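Local coordinates for DUF1460 domain-containing protein (Legionella pneumophila subsp. pneumophila, PDB 2IM9) that is of unknown function but belongs to an N-acetylmuramoyl-L-alanine amidase-like family of the papain-like clan CA and may cleave amide bonds in peptidoglycan, at residues D186-Q191 with E199-E204; I266-F271 with I297-K302. One frame throughout, in Å; residues are numbered along the deposited sequence.

Interaction 1. Residues D186-Q191 with E199-E204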
loop_
_atom_site.group_PDB
_atom_site.type_symbol
_atom_site.label_atom_id
_atom_site.label_comp_id
_atom_site.label_asym_id
_atom_site.label_seq_id
_atom_site.Cartn_x
_atom_site.Cartn_y
_atom_site.Cartn_z
ATOM N N ASP A 186 -1.261 3.025 21.803
ATOM C CA ASP A 186 -1.718 2.028 20.810
ATOM C C ASP A 186 -0.688 1.806 19.699
ATOM O O ASP A 186 -0.677 0.770 19.043
ATOM C CB ASP A 186 -3.045 2.451 20.175
ATOM C CG ASP A 186 -4.243 2.139 21.055
ATOM O OD1 ASP A 186 -4.061 1.665 22.204
ATOM O OD2 ASP A 186 -5.367 2.398 20.576
ATOM N N THR A 187 0.177 2.780 19.493
ATOM C CA THR A 187 1.280 2.613 18.550
ATOM C C THR A 187 2.282 1.558 19.005
ATOM O O THR A 187 2.910 0.900 18.177
ATOM C CB THR A 187 2.007 3.953 18.324
ATOM O OG1 THR A 187 1.179 4.772 17.499
ATOM C CG2 THR A 187 3.342 3.754 17.619
ATOM N N ILE A 188 2.436 1.421 20.319
ATOM C CA ILE A 188 3.434 0.521 20.875
ATOM C C ILE A 188 2.799 -0.835 21.114
ATOM O O ILE A 188 2.004 -1.003 22.053
ATOM C CB ILE A 188 4.020 1.064 22.210
ATOM C CG1 ILE A 188 4.496 2.509 22.041
ATOM C CG2 ILE A 188 5.140 0.114 22.743
ATOM C CD1 ILE A 188 5.685 2.683 21.089
ATOM N N ARG A 189 3.175 -1.796 20.274
ATOM C CA ARG A 189 2.560 -3.120 20.292
ATOM C C ARG A 189 3.575 -4.156 20.770
ATOM O O ARG A 189 4.466 -4.557 20.026
ATOM C CB ARG A 189 1.978 -3.470 18.914
ATOM C CG ARG A 189 0.867 -2.501 18.483
ATOM C CD ARG A 189 0.092 -3.007 17.299
ATOM N NE ARG A 189 0.915 -3.090 16.089
ATOM C CZ ARG A 189 0.430 -3.384 14.891
ATOM N NH1 ARG A 189 -0.869 -3.604 14.743
ATOM N NH2 ARG A 189 1.239 -3.437 13.837
ATOM N N LEU A 190 3.453 -4.548 22.039
ATOM C CA LEU A 190 4.405 -5.455 22.662
ATOM C C LEU A 190 3.733 -6.798 22.890
ATOM O O LEU A 190 2.551 -6.849 23.207
ATOM C CB LEU A 190 4.908 -4.863 23.980
ATOM C CG LEU A 190 5.541 -3.468 23.911
ATOM C CD1 LEU A 190 5.939 -2.972 25.312
ATOM C CD2 LEU A 190 6.724 -3.415 22.935
ATOM N N GLN A 191 4.473 -7.890 22.720
ATOM C CA GLN A 191 3.851 -9.211 22.812
ATOM C C GLN A 191 3.476 -9.550 24.247
ATOM O O GLN A 191 2.419 -10.136 24.498
ATOM C CB GLN A 191 4.740 -10.279 22.184
ATOM C CG GLN A 191 4.996 -9.999 20.702
ATOM C CD GLN A 191 5.163 -11.256 19.880
ATOM O OE1 GLN A 191 4.206 -12.006 19.673
ATOM N NE2 GLN A 191 6.381 -11.486 19.390
ATOM N N GLU A 199 4.364 3.326 27.746
ATOM C CA GLU A 199 4.526 4.765 27.954
ATOM C C GLU A 199 5.966 5.216 27.736
ATOM O O GLU A 199 6.199 6.195 27.022
ATOM C CB GLU A 199 4.048 5.173 29.359
ATOM N N LYS A 200 6.919 4.482 28.319
ATOM C CA LYS A 200 8.344 4.776 28.197
ATOM C C LYS A 200 8.786 4.786 26.731
ATOM O O LYS A 200 9.432 5.727 26.267
ATOM C CB LYS A 200 9.169 3.751 28.995
ATOM C CG LYS A 200 10.692 3.741 28.695
ATOM C CD LYS A 200 11.419 2.572 29.398
ATOM C CE LYS A 200 12.953 2.776 29.423
ATOM N NZ LYS A 200 13.781 1.933 28.452
ATOM N N ARG A 201 8.423 3.729 26.015
ATOM C CA ARG A 201 8.846 3.591 24.635
ATOM C C ARG A 201 8.174 4.633 23.762
ATOM O O ARG A 201 8.786 5.111 22.822
ATOM C CB ARG A 201 8.583 2.179 24.124
ATOM C CG ARG A 201 9.517 1.186 24.789
ATOM C CD ARG A 201 9.220 -0.224 24.346
ATOM N NE ARG A 201 9.878 -1.178 25.237
ATOM C CZ ARG A 201 10.230 -2.411 24.889
ATOM N NH1 ARG A 201 10.011 -2.860 23.654
ATOM N NH2 ARG A 201 10.809 -3.205 25.788
ATOM N N LEU A 202 6.919 4.974 24.067
ATOM C CA LEU A 202 6.247 6.042 23.302
ATOM C C LEU A 202 6.980 7.389 23.397
ATOM O O LEU A 202 7.179 8.050 22.385
ATOM C CB LEU A 202 4.797 6.201 23.724
ATOM C CG LEU A 202 3.995 7.161 22.831
ATOM C CD1 LEU A 202 3.910 6.683 21.379
ATOM C CD2 LEU A 202 2.592 7.357 23.495
ATOM N N VAL A 203 7.390 7.798 24.602
ATOM C CA VAL A 203 8.161 9.047 24.768
ATOM C C VAL A 203 9.449 8.992 23.962
ATOM O O VAL A 203 9.848 9.970 23.322
ATOM C CB VAL A 203 8.500 9.335 26.283
ATOM C CG1 VAL A 203 9.458 10.521 26.403
ATOM C CG2 VAL A 203 7.225 9.537 27.077
ATOM N N GLU A 204 10.092 7.831 23.986
ATOM C CA GLU A 204 11.336 7.626 23.248
ATOM C C GLU A 204 11.124 7.772 21.738
ATOM O O GLU A 204 11.893 8.462 21.032
ATOM C CB GLU A 204 11.854 6.241 23.576
ATOM C CG GLU A 204 13.156 5.860 22.934
ATOM C CD GLU A 204 13.482 4.431 23.307
ATOM O OE1 GLU A 204 13.998 4.211 24.423
ATOM O OE2 GLU A 204 13.172 3.522 22.503
#
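I188 and L190 reach from an extended loop to R201 and L202 on one side of a helix. The apolar part centres on I188. Its CG1 lies 4.1 Å from L202 CB. Its CD1 sits against the helix backbone, 4.0 Å from L202 N. The first two torsions of I188 are both near -60° (chi1 -51°, chi2 -66°). They turn CD1 toward the helix, so a methyl group meets the backbone itself as well as a side chain. Y82 packs on I188 too, and both I188 and L202 are buried.

The second kind of contact is aliphatic on guanidinium. L190 lies over one face of the R201 group. L190 CD2 is 3.4 Å from R201 NH1, while L190 CD1 stands 4.2 Å above the plane, offset toward its rim. The extended R201 chain carries the group out along the loop to this leucine. Q84, from another loop, touches the side chains of both L190 and R201.

No hydrogen bond joins the two segments. R201 NE forms a salt bridge with E197, and R201 NH1 bonds to the carbonyl oxygen of R81. These bonds should hold the guanidinium in place and limit its rotation beside L190.

A coiled coil is predicted from 188 to 215, but I188 to Q191 form no helix here. The arrangement is instead that of a single helix, 195-209, packed through one side against the loop that leads into it.

Interaction 2. Residues I266-F271 with I297-K302; sequences ISHLGF and IDYLDK
H268 and Y299 meet between a strand and a short helix of a papain-type fold. A histidine on a sheet strand near a cysteine at the start of a helix is characteristic of clan CA cysteine peptidases. H268 also touches C95, the first residue of helix 95-107, so the geometry is consistent with a Cys-His active site.

The contact with helix 296-303 is small and lies at the surface. Both side chains have CG anti to the backbone N. In Y299 this sends the ring straight out from the helix toward the strand. In H268 it carries the imidazole off the strand, and chi2 of -134° turns ND1 to the tyrosine. The two side chains meet at a slant, and the touching atoms are H268 ND1 and Y299 OH.

Each ring has a further neighbour. F281 meets the Y299 ring with planes about 60° apart. H268 NE2 makes a weak hydrogen bond to the carbonyl of A284. Across the contact, ND1 of H268 gives a weak, bent hydrogen bond to OH of Y299, 3.3 Å long with an angle of 131° at the hydrogen.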
loop_
_atom_site.group_PDB
_atom_site.type_symbol
_atom_site.label_atom_id
_atom_site.label_comp_id
_atom_site.label_asym_id
_atom_site.label_seq_id
_atom_site.Cartn_x
_atom_site.Cartn_y
_atom_site.Cartn_z
ATOM N N ILE A 266 -3.970 10.055 0.742
ATOM C CA ILE A 266 -4.285 8.726 0.190
ATOM C C ILE A 266 -4.911 7.844 1.277
ATOM O O ILE A 266 -4.339 7.704 2.370
ATOM C CB ILE A 266 -3.021 8.041 -0.404
ATOM C CG1 ILE A 266 -2.377 8.925 -1.492
ATOM C CG2 ILE A 266 -3.357 6.622 -0.906
ATOM C CD1 ILE A 266 -1.077 8.344 -1.996
ATOM N N SER A 267 -6.068 7.243 0.982
ATOM C CA SER A 267 -6.876 6.589 2.027
ATOM C C SER A 267 -6.940 5.071 1.873
ATOM O O SER A 267 -7.296 4.350 2.830
ATOM C CB SER A 267 -8.299 7.163 2.023
ATOM O OG SER A 267 -8.876 7.079 0.726
ATOM N N HIS A 268 -6.577 4.573 0.693
ATOM C CA HIS A 268 -6.700 3.149 0.383
ATOM C C HIS A 268 -5.943 2.808 -0.900
ATOM O O HIS A 268 -5.611 3.690 -1.702
ATOM C CB HIS A 268 -8.193 2.780 0.220
ATOM C CG HIS A 268 -8.463 1.311 0.209
ATOM N ND1 HIS A 268 -9.295 0.710 -0.712
ATOM C CD2 HIS A 268 -8.024 0.320 1.022
ATOM C CE1 HIS A 268 -9.342 -0.594 -0.478
ATOM N NE2 HIS A 268 -8.584 -0.854 0.571
ATOM N N LEU A 269 -5.641 1.524 -1.065
ATOM C CA LEU A 269 -5.000 1.056 -2.295
ATOM C C LEU A 269 -5.204 -0.417 -2.536
ATOM O O LEU A 269 -5.630 -1.155 -1.645
ATOM C CB LEU A 269 -3.512 1.438 -2.350
ATOM C CG LEU A 269 -2.525 0.673 -1.461
ATOM C CD1 LEU A 269 -1.109 0.979 -1.930
ATOM C CD2 LEU A 269 -2.671 1.113 -0.047
ATOM N N GLY A 270 -4.887 -0.846 -3.751
ATOM C CA GLY A 270 -5.093 -2.243 -4.159
ATOM C C GLY A 270 -4.618 -2.385 -5.592
ATOM O O GLY A 270 -3.953 -1.478 -6.121
ATOM N N PHE A 271 -4.973 -3.500 -6.230
ATOM C CA PHE A 271 -4.540 -3.781 -7.593
ATOM C C PHE A 271 -5.684 -3.698 -8.590
ATOM O O PHE A 271 -6.843 -3.989 -8.243
ATOM C CB PHE A 271 -3.955 -5.195 -7.693
ATOM C CG PHE A 271 -2.698 -5.396 -6.893
ATOM C CD1 PHE A 271 -1.487 -4.887 -7.337
ATOM C CD2 PHE A 271 -2.732 -6.093 -5.689
ATOM C CE1 PHE A 271 -0.314 -5.071 -6.597
ATOM C CE2 PHE A 271 -1.567 -6.287 -4.939
ATOM C CZ PHE A 271 -0.351 -5.774 -5.397
ATOM N N ILE A 297 -15.286 0.077 -11.505
ATOM C CA ILE A 297 -16.289 1.085 -11.872
ATOM C C ILE A 297 -17.349 1.249 -10.776
ATOM O O ILE A 297 -17.602 2.365 -10.323
ATOM C CB ILE A 297 -16.929 0.788 -13.262
ATOM C CG1 ILE A 297 -15.876 0.953 -14.367
ATOM C CG2 ILE A 297 -18.137 1.706 -13.501
ATOM C CD1 ILE A 297 -16.314 0.424 -15.729
ATOM N N ASP A 298 -17.935 0.147 -10.321
ATOM C CA ASP A 298 -18.943 0.200 -9.249
ATOM C C ASP A 298 -18.383 0.757 -7.940
ATOM O O ASP A 298 -19.040 1.551 -7.273
ATOM C CB ASP A 298 -19.533 -1.183 -8.994
ATOM C CG ASP A 298 -20.348 -1.692 -10.155
ATOM O OD1 ASP A 298 -20.642 -0.892 -11.093
ATOM O OD2 ASP A 298 -20.696 -2.902 -10.120
ATOM N N TYR A 299 -17.172 0.332 -7.582
ATOM C CA TYR A 299 -16.514 0.789 -6.361
ATOM C C TYR A 299 -16.359 2.318 -6.374
ATOM O O TYR A 299 -16.699 3.020 -5.398
ATOM C CB TYR A 299 -15.147 0.101 -6.233
ATOM C CG TYR A 299 -14.362 0.533 -5.024
ATOM C CD1 TYR A 299 -14.538 -0.102 -3.788
ATOM C CD2 TYR A 299 -13.447 1.579 -5.113
ATOM C CE1 TYR A 299 -13.815 0.299 -2.670
ATOM C CE2 TYR A 299 -12.736 2.007 -4.001
ATOM C CZ TYR A 299 -12.925 1.367 -2.788
ATOM O OH TYR A 299 -12.200 1.786 -1.698
ATOM N N LEU A 300 -15.837 2.842 -7.476
ATOM C CA LEU A 300 -15.591 4.273 -7.586
ATOM C C LEU A 300 -16.892 5.048 -7.701
ATOM O O LEU A 300 -16.989 6.162 -7.204
ATOM C CB LEU A 300 -14.657 4.583 -8.766
ATOM C CG LEU A 300 -13.241 4.002 -8.618
ATOM C CD1 LEU A 300 -12.392 4.332 -9.823
ATOM C CD2 LEU A 300 -12.551 4.504 -7.348
ATOM N N ASP A 301 -17.897 4.453 -8.345
ATOM C CA ASP A 301 -19.190 5.122 -8.473
ATOM C C ASP A 301 -19.787 5.376 -7.080
ATOM O O ASP A 301 -20.297 6.465 -6.801
ATOM C CB ASP A 301 -20.146 4.311 -9.345
ATOM C CG ASP A 301 -21.472 5.020 -9.557
ATOM O OD1 ASP A 301 -21.471 6.151 -10.085
ATOM O OD2 ASP A 301 -22.512 4.447 -9.162
ATOM N N LYS A 302 -19.690 4.373 -6.211
ATOM C CA LYS A 302 -20.113 4.500 -4.813
ATOM C C LYS A 302 -19.232 5.488 -4.047
ATOM O O LYS A 302 -19.720 6.213 -3.181
ATOM C CB LYS A 302 -20.087 3.141 -4.110
ATOM C CG LYS A 302 -21.045 2.116 -4.697
ATOM C CD LYS A 302 -20.845 0.761 -4.034
ATOM C CE LYS A 302 -21.829 -0.286 -4.568
ATOM N NZ LYS A 302 -21.489 -0.731 -5.960
#

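In the fold
From the N terminus, the chain reaches interaction 1 first. It closes a short local loop, in which helix 195-209 folds back against 186-191, with seven residues between the segments. The chain then continues through strands 214-223 and 246-254 to strand 264-275, where interaction 2 opens. After strands 278-285 and 290-295, helix 296-303 closes it. The two contacts are in series and neither nest nor cross. The centres of interactions 1 and 2 are about 33 Å apart, and the nearest atoms of interactions 1 and 2 are about 15 Å apart. Interaction 1 joins a peripheral helix to its preceding loop. Interaction 2 ties the antiparallel sheet to the helix that follows its strand 290-295.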